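Local coordinates for hypothetical protein yfcE (Escherichia coli, PDB 1SU1) that is of unassigned function but belongs to the calcineurin-like phosphoesterase superfamily and carries a pair of zinc ions, at residues N97-S100 with E101-M105; N85-A88 with H89-A93; Q117-E121 with K122-F126. All coordinates share one frame; numbering follows the deposited sequence.

Contact 1 of 3, residues N97-S100 with E101-M105; sequences NCDS and EVDQM. With ZN (zinc ion), chain E; SO4 (sulfate ion), chain G.
A helix N-cap just beyond a metal ligand joins Ser100 to Asp103: the loop that leaves the zinc site enters helix 101-106 here. Ser100 N donates to Asp103 OD2 at 3.0 Å and 166°, nearly straight, but it reaches that oxygen from above the carboxylate plane, 37° out of it. With CG anti to the carbonyl carbon (chi1 -61°), the Asp103 side chain, in the first turn, reaches back to the N-H of the cap residue. In the other direction Ser100 O takes two weak bonds, from Asp103 N and, at 3.4 Å, from Gln104 N, which start the helix. The hydroxyl of Ser100 lies against a methyl, OG to Val102 CG1 3.1 Å, and bonds weakly to Asn97 O of the second subunit.

Three residues before the cap, Asn97 OD1 binds zinc at 2.2 Å alongside Asp61, His129 and His151, while its ND2 donates to O3 of a sulfate at 3.2 Å; O2 of the same sulfate is on the metal. Asp99 sits between the two ends, its carboxylate held by the backbone N-H groups of Asp61, Val62 and Gly96. A water donates both to Asp99 OD1 and, at 2.7 Å, to Asp103 OD2. Asp99 OD1 and Asp103 OD2 are 4.3 Å apart, so this shared water and the N-H donors around them probably offset the repulsion between like charges.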
loop_
_atom_site.group_PDB
_atom_site.type_symbol
_atom_site.label_atom_id
_atom_site.label_comp_id
_atom_site.label_asym_id
_atom_site.label_seq_id
_atom_site.Cartn_x
_atom_site.Cartn_y
_atom_site.Cartn_z
ATOM N N ASN A 97 8.823 -6.493 -7.295
ATOM C CA ASN A 97 8.047 -5.556 -8.109
ATOM C C ASN A 97 7.130 -6.209 -9.136
ATOM O O ASN A 97 6.218 -5.557 -9.658
ATOM C CB ASN A 97 8.989 -4.600 -8.834
ATOM C CG ASN A 97 9.897 -5.324 -9.797
ATOM O OD1 ASN A 97 10.398 -6.387 -9.474
ATOM N ND2 ASN A 97 10.107 -4.760 -10.983
ATOM N N CYS A 98 7.369 -7.486 -9.439
ATOM C CA CYS A 98 6.546 -8.188 -10.419
ATOM C C CYS A 98 5.473 -9.065 -9.791
ATOM O O CYS A 98 4.617 -9.606 -10.501
ATOM C CB CYS A 98 7.419 -9.045 -11.352
ATOM S SG CYS A 98 8.611 -8.150 -12.368
ATOM N N ASP A 99 5.501 -9.216 -8.469
ATOM C CA ASP A 99 4.485 -10.039 -7.812
ATOM C C ASP A 99 3.189 -9.247 -7.594
ATOM O O ASP A 99 3.232 -8.066 -7.262
ATOM C CB ASP A 99 5.011 -10.564 -6.473
ATOM C CG ASP A 99 6.278 -11.415 -6.635
ATOM O OD1 ASP A 99 6.417 -12.089 -7.684
ATOM O OD2 ASP A 99 7.123 -11.422 -5.711
ATOM N N SER A 100 2.046 -9.901 -7.790
ATOM C CA SER A 100 0.749 -9.256 -7.606
ATOM C C SER A 100 -0.085 -10.079 -6.638
ATOM O O SER A 100 0.384 -11.092 -6.128
ATOM C CB SER A 100 0.022 -9.113 -8.951
ATOM O OG SER A 100 -0.237 -10.379 -9.533
ATOM N N GLU A 101 -1.322 -9.660 -6.386
ATOM C CA GLU A 101 -2.162 -10.396 -5.448
ATOM C C GLU A 101 -2.723 -11.715 -5.992
ATOM O O GLU A 101 -3.085 -12.602 -5.219
ATOM C CB GLU A 101 -3.284 -9.486 -4.885
ATOM C CG GLU A 101 -4.055 -8.649 -5.886
ATOM C CD GLU A 101 -4.436 -7.252 -5.338
ATOM O OE1 GLU A 101 -4.699 -7.112 -4.123
ATOM O OE2 GLU A 101 -4.486 -6.297 -6.135
ATOM N N VAL A 102 -2.811 -11.858 -7.312
ATOM C CA VAL A 102 -3.294 -13.123 -7.864
ATOM C C VAL A 102 -2.242 -14.183 -7.497
ATOM O O VAL A 102 -2.572 -15.337 -7.237
ATOM C CB VAL A 102 -3.459 -13.074 -9.410
ATOM C CG1 VAL A 102 -2.114 -12.837 -10.082
ATOM C CG2 VAL A 102 -4.087 -14.375 -9.902
ATOM N N ASP A 103 -0.980 -13.761 -7.438
ATOM C CA ASP A 103 0.110 -14.664 -7.082
ATOM C C ASP A 103 -0.026 -15.076 -5.626
ATOM O O ASP A 103 0.245 -16.232 -5.268
ATOM C CB ASP A 103 1.472 -13.998 -7.299
ATOM C CG ASP A 103 1.699 -13.608 -8.748
ATOM O OD1 ASP A 103 1.194 -14.334 -9.645
ATOM O OD2 ASP A 103 2.386 -12.585 -8.997
ATOM N N GLN A 104 -0.452 -14.133 -4.785
ATOM C CA GLN A 104 -0.619 -14.439 -3.373
ATOM C C GLN A 104 -1.784 -15.387 -3.177
ATOM O O GLN A 104 -1.735 -16.239 -2.295
ATOM C CB GLN A 104 -0.851 -13.165 -2.543
ATOM C CG GLN A 104 -1.193 -13.450 -1.086
ATOM C CD GLN A 104 -0.069 -14.188 -0.353
ATOM O OE1 GLN A 104 0.832 -13.564 0.218
ATOM N NE2 GLN A 104 -0.114 -15.527 -0.380
ATOM N N MET A 105 -2.840 -15.242 -3.979
ATOM C CA MET A 105 -3.988 -16.136 -3.825
ATOM C C MET A 105 -3.665 -17.569 -4.308
ATOM O O MET A 105 -4.351 -18.516 -3.905
ATOM C CB MET A 105 -5.222 -15.591 -4.556
ATOM C CG MET A 105 -6.556 -16.084 -4.025
ATOM S SD MET A 105 -7.794 -16.342 -5.318
ATOM C CE MET A 105 -8.957 -17.405 -4.468
HETATM ZN ZN ZN E . 12.388 -7.417 -9.726
HETATM S S SO4 G . 12.754 -7.099 -12.989
HETATM O O1 SO4 G . 13.952 -6.428 -12.454
HETATM O O2 SO4 G . 12.167 -7.917 -11.932
HETATM O O3 SO4 G . 11.719 -6.127 -13.415
HETATM O O4 SO4 G . 13.139 -7.958 -14.132
HETATM O O HOH W 1 2.029 -10.516 -11.099
HETATM O O HOH W 2 4.982 -13.115 -9.537
#

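Contact 2 of 3, residues N85-A88 with H89-A93; sequences NEVA and HKVIA
Val87 O accepts from Lys90 N at 2.9 Å, and one residue on Ala88 O accepts from Val91 N at 3.1 Å. Both bonds are straight at the hydrogen, yet each donor stands above the plane of its carbonyl, the second by 56°. The Val87 side chain reaches partners three and four residues on: Val87 CG2 meets Lys90 CB at 4.0 Å, and Val87 CG1 meets Val91 CG2 at 4.1 Å, the valine crossing each partner at about a right angle. His89 turns back over the bend because its CG lies between the backbone N and carbonyl carbon (chi1 58°). That brings CE1 to 3.8 Å from Glu86 O, which lies in the plane of the ring at its edge, while Lys90 CG rests over one face near the rim. These successive turns, opened by a type I turn from Asn85 to Ala88, make the helix-to-strand link of an alpha/beta layer, carrying the chain from helix 77-85 into strand 91-93. A water donates to Ala88 O and to Val91 O, bridging the turn to the start of the strand. Farther out, Phe48 of helix 38-51 packs on Val87 and Lys90, Val91 touches Ile58 and Phe109, and the Asn85 amide bonds to the backbone of Leu106 and His108.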
loop_
_atom_site.group_PDB
_atom_site.type_symbol
_atom_site.label_atom_id
_atom_site.label_comp_id
_atom_site.label_asym_id
_atom_site.label_seq_id
_atom_site.Cartn_x
_atom_site.Cartn_y
_atom_site.Cartn_z
ATOM N N ASN A 85 4.139 -24.891 -3.540
ATOM C CA ASN A 85 3.239 -25.177 -2.427
ATOM C C ASN A 85 3.523 -26.469 -1.672
ATOM O O ASN A 85 3.087 -26.632 -0.523
ATOM C CB ASN A 85 1.778 -25.155 -2.896
ATOM C CG ASN A 85 1.255 -23.726 -3.081
ATOM O OD1 ASN A 85 1.772 -22.788 -2.467
ATOM N ND2 ASN A 85 0.238 -23.561 -3.918
ATOM N N GLU A 86 4.251 -27.394 -2.298
ATOM C CA GLU A 86 4.576 -28.652 -1.625
ATOM C C GLU A 86 5.471 -28.382 -0.416
ATOM O O GLU A 86 5.502 -29.167 0.532
ATOM C CB GLU A 86 5.261 -29.629 -2.596
ATOM C CG GLU A 86 4.294 -30.280 -3.594
ATOM C CD GLU A 86 4.994 -30.996 -4.755
ATOM O OE1 GLU A 86 4.282 -31.491 -5.657
ATOM O OE2 GLU A 86 6.245 -31.063 -4.776
ATOM N N VAL A 87 6.179 -27.257 -0.433
ATOM C CA VAL A 87 7.064 -26.925 0.678
ATOM C C VAL A 87 6.701 -25.579 1.354
ATOM O O VAL A 87 7.527 -24.952 2.026
ATOM C CB VAL A 87 8.550 -26.928 0.185
ATOM C CG1 VAL A 87 8.840 -25.703 -0.669
ATOM C CG2 VAL A 87 9.492 -27.027 1.364
ATOM N N ALA A 88 5.445 -25.162 1.187
ATOM C CA ALA A 88 4.944 -23.900 1.742
ATOM C C ALA A 88 5.347 -23.636 3.194
ATOM O O ALA A 88 5.800 -22.541 3.529
ATOM C CB ALA A 88 3.413 -23.844 1.609
ATOM N N HIS A 89 5.193 -24.640 4.050
ATOM C CA HIS A 89 5.524 -24.504 5.464
ATOM C C HIS A 89 6.985 -24.177 5.776
ATOM O O HIS A 89 7.335 -23.941 6.936
ATOM C CB HIS A 89 5.113 -25.773 6.217
ATOM C CG HIS A 89 5.753 -27.024 5.696
ATOM N ND1 HIS A 89 5.606 -27.446 4.391
ATOM C CD2 HIS A 89 6.539 -27.942 6.303
ATOM C CE1 HIS A 89 6.278 -28.571 4.218
ATOM N NE2 HIS A 89 6.852 -28.895 5.362
ATOM N N LYS A 90 7.843 -24.143 4.763
ATOM C CA LYS A 90 9.246 -23.834 5.015
ATOM C C LYS A 90 9.770 -22.647 4.222
ATOM O O LYS A 90 10.980 -22.419 4.158
ATOM C CB LYS A 90 10.117 -25.066 4.751
ATOM C CG LYS A 90 9.930 -26.158 5.797
ATOM C CD LYS A 90 10.847 -27.330 5.565
ATOM C CE LYS A 90 10.789 -28.297 6.733
ATOM N NZ LYS A 90 11.610 -29.519 6.489
ATOM N N VAL A 91 8.860 -21.888 3.624
ATOM C CA VAL A 91 9.256 -20.723 2.845
ATOM C C VAL A 91 9.102 -19.404 3.608
ATOM O O VAL A 91 8.135 -19.207 4.348
ATOM C CB VAL A 91 8.427 -20.606 1.546
ATOM C CG1 VAL A 91 8.824 -19.340 0.784
ATOM C CG2 VAL A 91 8.649 -21.834 0.666
ATOM N N ILE A 92 10.084 -18.527 3.415
ATOM C CA ILE A 92 10.129 -17.183 3.983
ATOM C C ILE A 92 10.365 -16.320 2.736
ATOM O O ILE A 92 11.429 -16.402 2.125
ATOM C CB ILE A 92 11.338 -16.978 4.936
ATOM C CG1 ILE A 92 11.259 -17.927 6.135
ATOM C CG2 ILE A 92 11.385 -15.523 5.401
ATOM C CD1 ILE A 92 10.052 -17.723 7.021
ATOM N N ALA A 93 9.389 -15.504 2.348
ATOM C CA ALA A 93 9.540 -14.677 1.151
ATOM C C ALA A 93 9.292 -13.175 1.354
ATOM O O ALA A 93 8.743 -12.756 2.368
ATOM C CB ALA A 93 8.600 -15.205 0.061
HETATM O O HOH W 3 6.199 -20.748 5.920
#

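Contact 3 of 3, residues Q117-E121 with K122-F126; sequences QVLLE and KQRLF
Gln117 bends at chi2 (-80°), while Arg124 runs extended from CG to NE with its CG anti to the backbone N, and between them these torsions bring the glutamine carbonyl to the edge of the guanidinium group. Arg124 NE donates to Gln117 OE1 at 2.8 Å, and NH2 of the same arginine adds a weak bond at 3.3 Å. The fit is imperfect: NE stands 35° above the carbonyl plane of the amide, and the amide and guanidinium planes are tilted against each other. The other arm of the amide reaches Phe126, with Gln117 NE2 3.2 Å from CD1 and the amide and ring planes 67° apart; NE2 also donates to Gln116 OE1 of the third subunit. One side chain therefore spans its neighbours on the facing strand, its oxygen turned to the arginine and its nitrogen close to the phenylalanine.

Beneath lies an antiparallel beta hairpin. Val118 and Leu125 form its hydrogen-bonded pair, with Leu125 N to Val118 O at 2.9 Å and Val118 N to Leu125 O at 3.2 Å, both in the carbonyl plane. Leu120 N donates to Gln123 O at 2.9 Å next to the turn at Glu121 and Lys122. On the face away from Gln117 and Arg124, Val118 and Leu125 run alongside each other in the same direction, CB to CB 3.8 Å.

Strand 115-119 is the outermost of its sheet within the chain, yet Gln117 and Val118 pair in parallel with a strand of the third subunit, so the sheet continues across the interface. On the inner side strand 124-128 bonds to strand 146-148, Leu125 packs on Val146, and the Phe126 ring meets that of Trp115.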
loop_
_atom_site.group_PDB
_atom_site.type_symbol
_atom_site.label_atom_id
_atom_site.label_comp_id
_atom_site.label_asym_id
_atom_site.label_seq_id
_atom_site.Cartn_x
_atom_site.Cartn_y
_atom_site.Cartn_z
ATOM N N GLN A 117 13.521 -10.011 8.589
ATOM C CA GLN A 117 14.858 -10.065 9.182
ATOM C C GLN A 117 15.341 -11.413 9.701
ATOM O O GLN A 117 14.551 -12.277 10.087
ATOM C CB GLN A 117 14.931 -9.112 10.383
ATOM C CG GLN A 117 14.218 -7.797 10.215
ATOM C CD GLN A 117 15.017 -6.818 9.416
ATOM O OE1 GLN A 117 16.197 -6.602 9.687
ATOM N NE2 GLN A 117 14.379 -6.201 8.428
ATOM N N VAL A 118 16.664 -11.536 9.767
ATOM C CA VAL A 118 17.310 -12.715 10.312
ATOM C C VAL A 118 18.316 -12.169 11.309
ATOM O O VAL A 118 19.115 -11.300 10.968
ATOM C CB VAL A 118 18.083 -13.521 9.242
ATOM C CG1 VAL A 118 18.759 -14.717 9.907
ATOM C CG2 VAL A 118 17.137 -13.984 8.139
ATOM N N LEU A 119 18.284 -12.672 12.535
ATOM C CA LEU A 119 19.224 -12.208 13.551
ATOM C C LEU A 119 20.254 -13.275 13.930
ATOM O O LEU A 119 19.899 -14.375 14.354
ATOM C CB LEU A 119 18.476 -11.771 14.821
ATOM C CG LEU A 119 17.455 -10.626 14.739
ATOM C CD1 LEU A 119 17.010 -10.273 16.158
ATOM C CD2 LEU A 119 18.059 -9.414 14.059
ATOM N N LEU A 120 21.528 -12.942 13.785
ATOM C CA LEU A 120 22.588 -13.868 14.151
ATOM C C LEU A 120 23.062 -13.499 15.556
ATOM O O LEU A 120 22.278 -12.971 16.344
ATOM C CB LEU A 120 23.729 -13.786 13.137
ATOM C CG LEU A 120 23.265 -14.079 11.703
ATOM C CD1 LEU A 120 24.467 -14.237 10.787
ATOM C CD2 LEU A 120 22.415 -15.356 11.686
ATOM N N GLU A 121 24.322 -13.773 15.882
ATOM C CA GLU A 121 24.836 -13.452 17.214
ATOM C C GLU A 121 24.956 -11.955 17.443
ATOM O O GLU A 121 24.434 -11.420 18.418
ATOM C CB GLU A 121 26.216 -14.068 17.445
ATOM C CG GLU A 121 26.236 -15.547 17.775
ATOM C CD GLU A 121 27.492 -15.935 18.544
ATOM O OE1 GLU A 121 28.552 -15.312 18.306
ATOM O OE2 GLU A 121 27.421 -16.864 19.378
ATOM N N LYS A 122 25.669 -11.287 16.548
ATOM C CA LYS A 122 25.876 -9.854 16.657
ATOM C C LYS A 122 25.625 -9.155 15.333
ATOM O O LYS A 122 25.982 -7.989 15.168
ATOM C CB LYS A 122 27.307 -9.563 17.120
ATOM C CG LYS A 122 27.614 -9.990 18.553
ATOM C CD LYS A 122 28.992 -9.481 18.967
ATOM C CE LYS A 122 29.199 -9.566 20.476
ATOM N NZ LYS A 122 30.475 -8.911 20.898
ATOM N N GLN A 123 25.004 -9.868 14.396
ATOM C CA GLN A 123 24.727 -9.306 13.082
ATOM C C GLN A 123 23.290 -9.452 12.651
ATOM O O GLN A 123 22.575 -10.341 13.103
ATOM C CB GLN A 123 25.603 -9.961 12.024
ATOM C CG GLN A 123 27.054 -9.620 12.105
ATOM C CD GLN A 123 27.863 -10.533 11.224
ATOM O OE1 GLN A 123 28.086 -11.692 11.557
ATOM N NE2 GLN A 123 28.286 -10.025 10.078
ATOM N N ARG A 124 22.908 -8.600 11.711
ATOM C CA ARG A 124 21.559 -8.566 11.196
ATOM C C ARG A 124 21.497 -8.689 9.666
ATOM O O ARG A 124 22.242 -8.015 8.955
ATOM C CB ARG A 124 20.953 -7.251 11.667
ATOM C CG ARG A 124 19.627 -6.875 11.103
ATOM C CD ARG A 124 19.137 -5.679 11.890
ATOM N NE ARG A 124 17.941 -5.110 11.308
ATOM C CZ ARG A 124 17.839 -3.849 10.931
ATOM N NH1 ARG A 124 18.864 -3.027 11.080
ATOM N NH2 ARG A 124 16.718 -3.421 10.388
ATOM N N LEU A 125 20.618 -9.558 9.167
ATOM C CA LEU A 125 20.438 -9.721 7.721
ATOM C C LEU A 125 19.118 -9.063 7.326
ATOM O O LEU A 125 18.064 -9.455 7.812
ATOM C CB LEU A 125 20.377 -11.205 7.318
ATOM C CG LEU A 125 21.530 -12.176 7.612
ATOM C CD1 LEU A 125 21.285 -13.470 6.831
ATOM C CD2 LEU A 125 22.844 -11.577 7.202
ATOM N N PHE A 126 19.183 -8.079 6.434
ATOM C CA PHE A 126 17.997 -7.378 5.967
ATOM C C PHE A 126 17.565 -7.923 4.601
ATOM O O PHE A 126 18.187 -7.616 3.590
ATOM C CB PHE A 126 18.296 -5.868 5.860
ATOM C CG PHE A 126 17.071 -5.011 5.614
ATOM C CD1 PHE A 126 16.375 -4.438 6.679
ATOM C CD2 PHE A 126 16.616 -4.781 4.321
ATOM C CE1 PHE A 126 15.249 -3.651 6.460
ATOM C CE2 PHE A 126 15.485 -3.990 4.087
ATOM C CZ PHE A 126 14.801 -3.424 5.159
#

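From the N terminus the three contacts come in series, none nested or crossing. Contact 2 is first, closing the short connection from helix 77-85 into strand 91-93, an outermost strand of the six-stranded sheet. The chain then leaves that strand directly for contact 1, its centre about 16 Å from that of contact 2, where the loop carrying a zinc ligand closes onto helix 101-106. Contact 3 follows as the hairpin of strands 115-119 and 124-128 at one side of the five-stranded sheet, about 27 Å from contact 1 and about 21 Å from contact 2, centre to centre. Contacts 1 and 3 also face different neighbours, the second and the third subunit respectively.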